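Local coordinates for protein A151R (African swine fever virus Georgia 2007/1, PDB 7CMA) that is a non-structural viral protein that binds a zinc ion through one histidine and three cysteines and whose biochemical function is not firmly established, at residues E24-L32 with E42-Y50; G128-S136 with F145-P154. All blocks are in the same frame, centred on the assembly; numbering follows the deposited sequence.

Contact 1: residues E24-L32 with E42-Y50; sequences ELENGGTIL and EISYIGNTY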
loop_
_atom_site.group_PDB
_atom_site.type_symbol
_atom_site.label_atom_id
_atom_site.label_comp_id
_atom_site.label_asym_id
_atom_site.label_seq_id
_atom_site.Cartn_x
_atom_site.Cartn_y
_atom_site.Cartn_z
ATOM N N GLU A 24 -12.498 1.342 16.922
ATOM C CA GLU A 24 -13.017 2.683 17.305
ATOM C C GLU A 24 -14.313 2.512 18.107
ATOM O O GLU A 24 -14.414 3.123 19.192
ATOM C CB GLU A 24 -13.225 3.553 16.062
ATOM C CG GLU A 24 -11.949 4.213 15.567
ATOM C CD GLU A 24 -11.336 5.212 16.535
ATOM O OE1 GLU A 24 -12.074 5.731 17.387
ATOM O OE2 GLU A 24 -10.124 5.456 16.442
ATOM N N LEU A 25 -15.191 1.601 17.672
ATOM C CA LEU A 25 -16.476 1.307 18.361
ATOM C C LEU A 25 -16.199 0.648 19.723
ATOM O O LEU A 25 -16.915 0.979 20.691
ATOM C CB LEU A 25 -17.338 0.404 17.475
ATOM C CG LEU A 25 -18.596 1.052 16.901
ATOM C CD1 LEU A 25 -19.581 -0.003 16.429
ATOM C CD2 LEU A 25 -19.251 1.971 17.918
ATOM N N GLU A 26 -15.202 -0.243 19.792
ATOM C CA GLU A 26 -14.877 -1.011 21.026
ATOM C C GLU A 26 -14.182 -0.093 22.039
ATOM O O GLU A 26 -14.225 -0.409 23.239
ATOM C CB GLU A 26 -13.998 -2.223 20.702
ATOM C CG GLU A 26 -14.786 -3.497 20.446
ATOM C CD GLU A 26 -15.609 -3.993 21.626
ATOM O OE1 GLU A 26 -15.096 -3.958 22.762
ATOM O OE2 GLU A 26 -16.758 -4.420 21.403
ATOM N N ASN A 27 -13.596 1.015 21.572
ATOM C CA ASN A 27 -12.829 1.958 22.431
ATOM C C ASN A 27 -13.759 3.077 22.913
ATOM O O ASN A 27 -13.940 3.204 24.138
ATOM C CB ASN A 27 -11.606 2.520 21.703
ATOM C CG ASN A 27 -10.530 1.479 21.481
ATOM O OD1 ASN A 27 -10.567 0.404 22.078
ATOM N ND2 ASN A 27 -9.589 1.774 20.599
ATOM N N GLY A 28 -14.323 3.852 21.981
ATOM C CA GLY A 28 -15.068 5.089 22.281
ATOM C C GLY A 28 -16.539 4.816 22.537
ATOM O O GLY A 28 -17.207 5.701 23.114
ATOM N N GLY A 29 -17.068 3.753 21.931
ATOM C CA GLY A 29 -18.451 3.276 22.129
ATOM C C GLY A 29 -19.481 4.148 21.422
ATOM O O GLY A 29 -20.684 3.920 21.646
ATOM N N THR A 30 -19.050 5.081 20.567
ATOM C CA THR A 30 -19.998 6.009 19.889
ATOM C C THR A 30 -19.410 6.479 18.557
ATOM O O THR A 30 -18.216 6.821 18.513
ATOM C CB THR A 30 -20.390 7.177 20.807
ATOM O OG1 THR A 30 -21.208 8.074 20.059
ATOM C CG2 THR A 30 -19.204 7.929 21.367
ATOM N N ILE A 31 -20.236 6.459 17.508
ATOM C CA ILE A 31 -19.858 6.822 16.112
ATOM C C ILE A 31 -21.006 7.631 15.503
ATOM O O ILE A 31 -22.170 7.173 15.586
ATOM C CB ILE A 31 -19.540 5.567 15.280
ATOM C CG1 ILE A 31 -18.256 4.878 15.759
ATOM C CG2 ILE A 31 -19.484 5.906 13.799
ATOM C CD1 ILE A 31 -17.549 4.074 14.688
ATOM N N LEU A 32 -20.684 8.809 14.970
ATOM C CA LEU A 32 -21.616 9.653 14.184
ATOM C C LEU A 32 -21.424 9.363 12.691
ATOM O O LEU A 32 -20.263 9.277 12.244
ATOM C CB LEU A 32 -21.344 11.124 14.515
ATOM C CG LEU A 32 -21.658 11.540 15.951
ATOM C CD1 LEU A 32 -21.250 12.987 16.204
ATOM C CD2 LEU A 32 -23.132 11.340 16.264
ATOM N N GLU A 42 -26.439 7.949 14.360
ATOM C CA GLU A 42 -25.555 7.772 15.539
ATOM C C GLU A 42 -25.687 6.330 16.034
ATOM O O GLU A 42 -26.827 5.846 16.145
ATOM C CB GLU A 42 -25.930 8.764 16.645
ATOM C CG GLU A 42 -25.081 8.624 17.903
ATOM C CD GLU A 42 -25.441 9.571 19.039
ATOM O OE1 GLU A 42 -26.203 10.517 18.795
ATOM O OE2 GLU A 42 -24.968 9.344 20.173
ATOM N N ILE A 43 -24.561 5.649 16.223
ATOM C CA ILE A 43 -24.515 4.329 16.904
ATOM C C ILE A 43 -23.709 4.476 18.191
ATOM O O ILE A 43 -22.570 4.979 18.122
ATOM C CB ILE A 43 -23.947 3.245 15.969
ATOM C CG1 ILE A 43 -24.892 2.992 14.791
ATOM C CG2 ILE A 43 -23.656 1.967 16.739
ATOM C CD1 ILE A 43 -24.192 2.693 13.489
ATOM N N SER A 44 -24.374 4.282 19.327
ATOM C CA SER A 44 -23.771 4.478 20.669
ATOM C C SER A 44 -24.114 3.288 21.563
ATOM O O SER A 44 -25.254 2.814 21.501
ATOM C CB SER A 44 -24.224 5.777 21.276
ATOM O OG SER A 44 -23.742 6.870 20.516
ATOM N N TYR A 45 -23.122 2.769 22.282
ATOM C CA TYR A 45 -23.299 1.716 23.309
ATOM C C TYR A 45 -23.876 2.353 24.576
ATOM O O TYR A 45 -23.183 3.192 25.167
ATOM C CB TYR A 45 -21.972 1.013 23.585
ATOM C CG TYR A 45 -22.108 -0.274 24.356
ATOM C CD1 TYR A 45 -22.574 -1.424 23.742
ATOM C CD2 TYR A 45 -21.835 -0.326 25.713
ATOM C CE1 TYR A 45 -22.709 -2.611 24.443
ATOM C CE2 TYR A 45 -21.960 -1.506 26.428
ATOM C CZ TYR A 45 -22.403 -2.650 25.792
ATOM O OH TYR A 45 -22.550 -3.809 26.494
ATOM N N ILE A 46 -25.179 2.157 24.797
ATOM C CA ILE A 46 -25.945 2.648 25.983
ATOM C C ILE A 46 -26.561 1.441 26.692
ATOM O O ILE A 46 -27.339 0.715 26.046
ATOM C CB ILE A 46 -27.022 3.665 25.558
ATOM C CG1 ILE A 46 -26.556 4.518 24.373
ATOM C CG2 ILE A 46 -27.456 4.512 26.747
ATOM C CD1 ILE A 46 -26.999 5.957 24.424
ATOM N N GLY A 47 -26.181 1.210 27.951
ATOM C CA GLY A 47 -26.625 0.051 28.750
ATOM C C GLY A 47 -25.782 -1.181 28.464
ATOM O O GLY A 47 -24.578 -1.158 28.781
ATOM N N ASN A 48 -26.366 -2.181 27.799
ATOM C CA ASN A 48 -25.688 -3.454 27.441
ATOM C C ASN A 48 -25.871 -3.732 25.943
ATOM O O ASN A 48 -25.465 -4.825 25.498
ATOM C CB ASN A 48 -26.190 -4.622 28.298
ATOM C CG ASN A 48 -27.678 -4.562 28.566
ATOM O OD1 ASN A 48 -28.480 -4.513 27.636
ATOM N ND2 ASN A 48 -28.056 -4.584 29.835
ATOM N N THR A 49 -26.375 -2.750 25.182
ATOM C CA THR A 49 -26.613 -2.889 23.717
ATOM C C THR A 49 -26.225 -1.599 22.987
ATOM O O THR A 49 -26.306 -0.511 23.598
ATOM C CB THR A 49 -28.073 -3.248 23.405
ATOM O OG1 THR A 49 -28.898 -2.141 23.772
ATOM C CG2 THR A 49 -28.539 -4.498 24.120
ATOM N N TYR A 50 -25.991 -1.715 21.681
ATOM C CA TYR A 50 -25.842 -0.571 20.752
ATOM C C TYR A 50 -27.231 -0.085 20.342
ATOM O O TYR A 50 -28.139 -0.922 20.180
ATOM C CB TYR A 50 -25.009 -0.976 19.536
ATOM C CG TYR A 50 -23.527 -1.081 19.793
ATOM C CD1 TYR A 50 -22.721 0.044 19.776
ATOM C CD2 TYR A 50 -22.925 -2.304 20.033
ATOM C CE1 TYR A 50 -21.358 -0.040 19.999
ATOM C CE2 TYR A 50 -21.561 -2.408 20.249
ATOM C CZ TYR A 50 -20.771 -1.274 20.211
ATOM O OH TYR A 50 -19.422 -1.367 20.389
#
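The beta hairpin of strands 30-35 and 38-46, entered directly from the end of helix 3-28, brings Ile31 and Ile43 together as an antiparallel hydrogen-bonded pair. Ile31 N donates to Ile43 O at 2.8 Å, and Ile43 N returns a bond to Ile31 O at 2.9 Å. The pairing runs one step further toward the helix, where Tyr45 N meets Gly29 O at 2.8 Å in an almost straight bond (170° at the hydrogen). Gly29 has positive phi (75°), which turns the chain out of the helix and into the strand. On the face shared by Thr30, Ser44 and Glu42, hydroxyls form a relay: Thr30 OG1 donates to Ser44 OG at 2.8 Å, and Ser44 OG donates to the anti lone pair of Glu42 OE2, also at 2.8 Å. Thr30 OG1 lies anti to its own backbone nitrogen (chi1 175°), which aims it across at Ser44. Beside this relay, Leu32 and Glu42 lie alongside each other, with Leu32 CD2 3.7 Å from Glu42 CG. On the other side, the Tyr50 ring reaches back to the helix end, its CE1 3.6 Å from Leu25 CD2, while Tyr50 OH hydrogen-bonds with Ser72 OG. Ile43 and Tyr50 also pack on Ile75 of helix 72-84. This is a helix-to-hairpin junction within a five-stranded antiparallel sheet.

Contact 2: residues G128-S136 with F145-P154; sequences GPHIFNDRS and FYPFTNIMSP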
loop_
_atom_site.group_PDB
_atom_site.type_symbol
_atom_site.label_atom_id
_atom_site.label_comp_id
_atom_site.label_asym_id
_atom_site.label_seq_id
_atom_site.Cartn_x
_atom_site.Cartn_y
_atom_site.Cartn_z
ATOM N N GLY A 128 -17.488 21.283 17.488
ATOM C CA GLY A 128 -18.109 20.066 16.930
ATOM C C GLY A 128 -17.211 19.401 15.889
ATOM O O GLY A 128 -16.105 19.863 15.634
ATOM N N PRO A 129 -17.616 18.238 15.341
ATOM C CA PRO A 129 -16.756 17.473 14.438
ATOM C C PRO A 129 -16.537 18.116 13.054
ATOM O O PRO A 129 -15.570 17.787 12.422
ATOM C CB PRO A 129 -17.509 16.144 14.304
ATOM C CG PRO A 129 -18.961 16.525 14.503
ATOM C CD PRO A 129 -18.924 17.603 15.564
ATOM N N HIS A 130 -17.432 19.012 12.621
ATOM C CA HIS A 130 -17.610 19.347 11.179
ATOM C C HIS A 130 -16.321 19.952 10.600
ATOM O O HIS A 130 -16.011 19.656 9.429
ATOM C CB HIS A 130 -18.819 20.267 10.984
ATOM C CG HIS A 130 -20.064 19.745 11.611
ATOM N ND1 HIS A 130 -20.963 18.952 10.920
ATOM C CD2 HIS A 130 -20.518 19.816 12.881
ATOM C CE1 HIS A 130 -21.942 18.600 11.731
ATOM N NE2 HIS A 130 -21.676 19.095 12.942
ATOM N N ILE A 131 -15.552 20.682 11.417
ATOM C CA ILE A 131 -14.353 21.440 10.949
ATOM C C ILE A 131 -13.246 20.456 10.535
ATOM O O ILE A 131 -12.326 20.876 9.822
ATOM C CB ILE A 131 -13.873 22.430 12.030
ATOM C CG1 ILE A 131 -12.763 23.342 11.499
ATOM C CG2 ILE A 131 -13.454 21.695 13.296
ATOM C CD1 ILE A 131 -12.249 24.353 12.507
ATOM N N PHE A 132 -13.346 19.190 10.949
ATOM C CA PHE A 132 -12.306 18.164 10.664
ATOM C C PHE A 132 -12.521 17.563 9.269
ATOM O O PHE A 132 -11.619 16.870 8.777
ATOM C CB PHE A 132 -12.306 17.090 11.752
ATOM C CG PHE A 132 -11.735 17.550 13.065
ATOM C CD1 PHE A 132 -10.364 17.638 13.245
ATOM C CD2 PHE A 132 -12.564 18.061 14.052
ATOM C CE1 PHE A 132 -9.841 18.094 14.444
ATOM C CE2 PHE A 132 -12.040 18.544 15.239
ATOM C CZ PHE A 132 -10.677 18.563 15.430
ATOM N N ASN A 133 -13.621 17.933 8.605
ATOM C CA ASN A 133 -13.968 17.459 7.239
ATOM C C ASN A 133 -12.845 17.842 6.263
ATOM O O ASN A 133 -12.531 17.026 5.399
ATOM C CB ASN A 133 -15.322 18.010 6.792
ATOM C CG ASN A 133 -15.794 17.432 5.479
ATOM O OD1 ASN A 133 -16.129 18.176 4.558
ATOM N ND2 ASN A 133 -15.859 16.113 5.399
ATOM N N ASP A 134 -12.308 19.062 6.368
ATOM C CA ASP A 134 -11.190 19.545 5.514
ATOM C C ASP A 134 -9.867 19.406 6.284
ATOM O O ASP A 134 -9.621 20.221 7.186
ATOM C CB ASP A 134 -11.425 20.990 5.057
ATOM C CG ASP A 134 -10.318 21.553 4.178
ATOM O OD1 ASP A 134 -9.478 20.771 3.725
ATOM O OD2 ASP A 134 -10.356 22.759 3.894
ATOM N N ARG A 135 -9.020 18.452 5.887
ATOM C CA ARG A 135 -7.787 18.072 6.627
ATOM C C ARG A 135 -6.692 19.112 6.369
ATOM O O ARG A 135 -5.759 19.197 7.187
ATOM C CB ARG A 135 -7.341 16.667 6.215
ATOM C CG ARG A 135 -8.333 15.581 6.605
ATOM C CD ARG A 135 -7.846 14.199 6.238
ATOM N NE ARG A 135 -8.653 13.159 6.854
ATOM C CZ ARG A 135 -8.380 11.862 6.774
ATOM N NH1 ARG A 135 -7.326 11.459 6.089
ATOM N NH2 ARG A 135 -9.165 10.979 7.363
ATOM N N SER A 136 -6.848 19.913 5.311
ATOM C CA SER A 136 -5.837 20.913 4.879
ATOM C C SER A 136 -5.543 21.989 5.924
ATOM O O SER A 136 -4.446 22.542 5.875
ATOM C CB SER A 136 -6.292 21.559 3.600
ATOM O OG SER A 136 -7.270 22.549 3.848
ATOM N N PHE A 145 -4.424 11.886 11.193
ATOM C CA PHE A 145 -5.693 11.218 10.845
ATOM C C PHE A 145 -5.415 9.834 10.254
ATOM O O PHE A 145 -4.321 9.651 9.706
ATOM C CB PHE A 145 -6.448 12.025 9.788
ATOM C CG PHE A 145 -6.877 13.425 10.143
ATOM C CD1 PHE A 145 -8.109 13.662 10.723
ATOM C CD2 PHE A 145 -6.072 14.512 9.847
ATOM C CE1 PHE A 145 -8.509 14.951 11.035
ATOM C CE2 PHE A 145 -6.472 15.801 10.162
ATOM C CZ PHE A 145 -7.690 16.016 10.754
ATOM N N TYR A 146 -6.337 8.884 10.417
ATOM C CA TYR A 146 -6.276 7.568 9.732
ATOM C C TYR A 146 -6.069 7.795 8.239
ATOM O O TYR A 146 -6.568 8.767 7.673
ATOM C CB TYR A 146 -7.547 6.765 10.014
ATOM C CG TYR A 146 -7.646 6.211 11.412
ATOM C CD1 TYR A 146 -6.779 5.225 11.852
ATOM C CD2 TYR A 146 -8.640 6.635 12.282
ATOM C CE1 TYR A 146 -6.861 4.711 13.135
ATOM C CE2 TYR A 146 -8.739 6.128 13.567
ATOM C CZ TYR A 146 -7.877 5.127 13.976
ATOM O OH TYR A 146 -7.979 4.619 15.235
ATOM N N PRO A 147 -5.312 6.919 7.547
ATOM C CA PRO A 147 -5.181 7.014 6.096
ATOM C C PRO A 147 -6.544 6.971 5.379
ATOM O O PRO A 147 -6.652 7.531 4.297
ATOM C CB PRO A 147 -4.316 5.796 5.721
ATOM C CG PRO A 147 -4.470 4.837 6.892
ATOM C CD PRO A 147 -4.661 5.724 8.103
ATOM N N PHE A 148 -7.561 6.405 6.038
ATOM C CA PHE A 148 -8.949 6.294 5.512
ATOM C C PHE A 148 -9.610 7.679 5.522
ATOM O O PHE A 148 -9.893 8.183 6.617
ATOM C CB PHE A 148 -9.764 5.302 6.347
ATOM C CG PHE A 148 -9.130 3.944 6.516
ATOM C CD1 PHE A 148 -9.003 3.079 5.438
ATOM C CD2 PHE A 148 -8.622 3.544 7.745
ATOM C CE1 PHE A 148 -8.400 1.840 5.591
ATOM C CE2 PHE A 148 -8.017 2.305 7.894
ATOM C CZ PHE A 148 -7.908 1.455 6.818
ATOM N N THR A 149 -9.938 8.215 4.343
ATOM C CA THR A 149 -10.560 9.554 4.172
ATOM C C THR A 149 -11.980 9.548 4.756
ATOM O O THR A 149 -12.502 10.647 5.021
ATOM C CB THR A 149 -10.594 9.993 2.701
ATOM O OG1 THR A 149 -11.373 9.040 1.977
ATOM C CG2 THR A 149 -9.217 10.125 2.085
ATOM N N ASN A 150 -12.562 8.364 4.983
ATOM C CA ASN A 150 -13.976 8.233 5.426
ATOM C C ASN A 150 -14.055 8.285 6.955
ATOM O O ASN A 150 -15.183 8.261 7.478
ATOM C CB ASN A 150 -14.628 6.955 4.901
ATOM C CG ASN A 150 -14.770 6.960 3.398
ATOM O OD1 ASN A 150 -15.508 7.770 2.843
ATOM N ND2 ASN A 150 -13.969 6.146 2.730
ATOM N N ILE A 151 -12.914 8.317 7.649
ATOM C CA ILE A 151 -12.884 8.535 9.124
ATOM C C ILE A 151 -12.437 9.971 9.394
ATOM O O ILE A 151 -11.263 10.293 9.130
ATOM C CB ILE A 151 -11.995 7.508 9.849
ATOM C CG1 ILE A 151 -12.217 6.094 9.308
ATOM C CG2 ILE A 151 -12.219 7.591 11.356
ATOM C CD1 ILE A 151 -12.242 5.024 10.367
ATOM N N MET A 152 -13.393 10.828 9.738
ATOM C CA MET A 152 -13.180 12.288 9.894
ATOM C C MET A 152 -12.361 12.534 11.166
ATOM O O MET A 152 -11.568 13.497 11.170
ATOM C CB MET A 152 -14.520 13.023 9.983
ATOM C CG MET A 152 -14.466 14.454 9.486
ATOM S SD MET A 152 -16.032 15.353 9.755
ATOM C CE MET A 152 -16.792 14.359 11.034
ATOM N N SER A 153 -12.647 11.770 12.227
ATOM C CA SER A 153 -12.089 11.956 13.595
ATOM C C SER A 153 -10.578 11.757 13.562
ATOM O O SER A 153 -10.088 10.816 12.948
ATOM C CB SER A 153 -12.742 11.017 14.588
ATOM O OG SER A 153 -13.179 9.831 13.952
ATOM N N PRO A 154 -9.791 12.669 14.177
ATOM C CA PRO A 154 -8.353 12.453 14.335
ATOM C C PRO A 154 -8.037 11.113 15.022
ATOM O O PRO A 154 -8.771 10.729 15.924
ATOM C CB PRO A 154 -7.906 13.640 15.202
ATOM C CG PRO A 154 -8.923 14.723 14.889
ATOM C CD PRO A 154 -10.226 13.978 14.684
#
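Two largely irregular segments face each other here, a short 3-10 turn through Ile131 and Phe132, and the loop after it, lying against a chain that makes a type I beta turn from Phe148 to Ile151, with Asn133 and Met152 nearest by CA at 5.9 Å. Arg135 makes the main polar link. Its chain is extended from CG to NE and runs over the face of the Phe145 ring, with CG 4.1 Å from the ring centroid in a CH-pi contact. The guanidinium lies nearly parallel to that ring, the planes 12° apart, but is slid along it so that Phe145 CB sits over its centre; Thr149 CA covers its opposite face. Arg135 NH2 then enters the turn and donates to Ile151 O at 2.8 Å, close to the guanidinium plane, and to Phe148 O at 3.0 Å, from above the carbonyl plane. Phe148 O also accepts from Ile151 N, which comes from the opposite face, so the arginine and the turn share one carbonyl. A weak bond from Arg135 NH1 to Tyr146 O adds a third backbone oxygen. Further along, Pro154 CD lies over one face of Phe132, 4.2 Å from the ring centroid, while Phe132 CD1 meets the edge of Phe145. Met152 bends at chi3 (20°), bringing CE to within 3.8 Å of Pro129 CB. Phe132 stacks on Trp138 and touches strand 99-104, Met152 packs on Trp93 of strand 90-94, and Tyr146, Phe148 and Ile151 lean on helix 3-28.

Overall arrangement
Contact 1 closes along the chain before contact 2 opens, and their centres lie about 19 Å apart. They nevertheless touch: Glu24 OE2, near the end of helix 3-28, is 2.6 Å from Tyr146 OH in a probable hydrogen bond. Strand 90-94 provides a second route between them, since it pairs with strand 30-35 at the edge of the five-stranded sheet while Ile92 bonds to the backbone of Asn150 and Met152. Ser94 adds to this link, meeting Glu24 through its hydroxyl and Ser153 through its backbone nitrogen. The chain between the two segments of contact 2 carries Cys139 and Cys142, which hold the zinc ion with His109 and Cys116; the Phe145 side chain is about 11 Å from the metal.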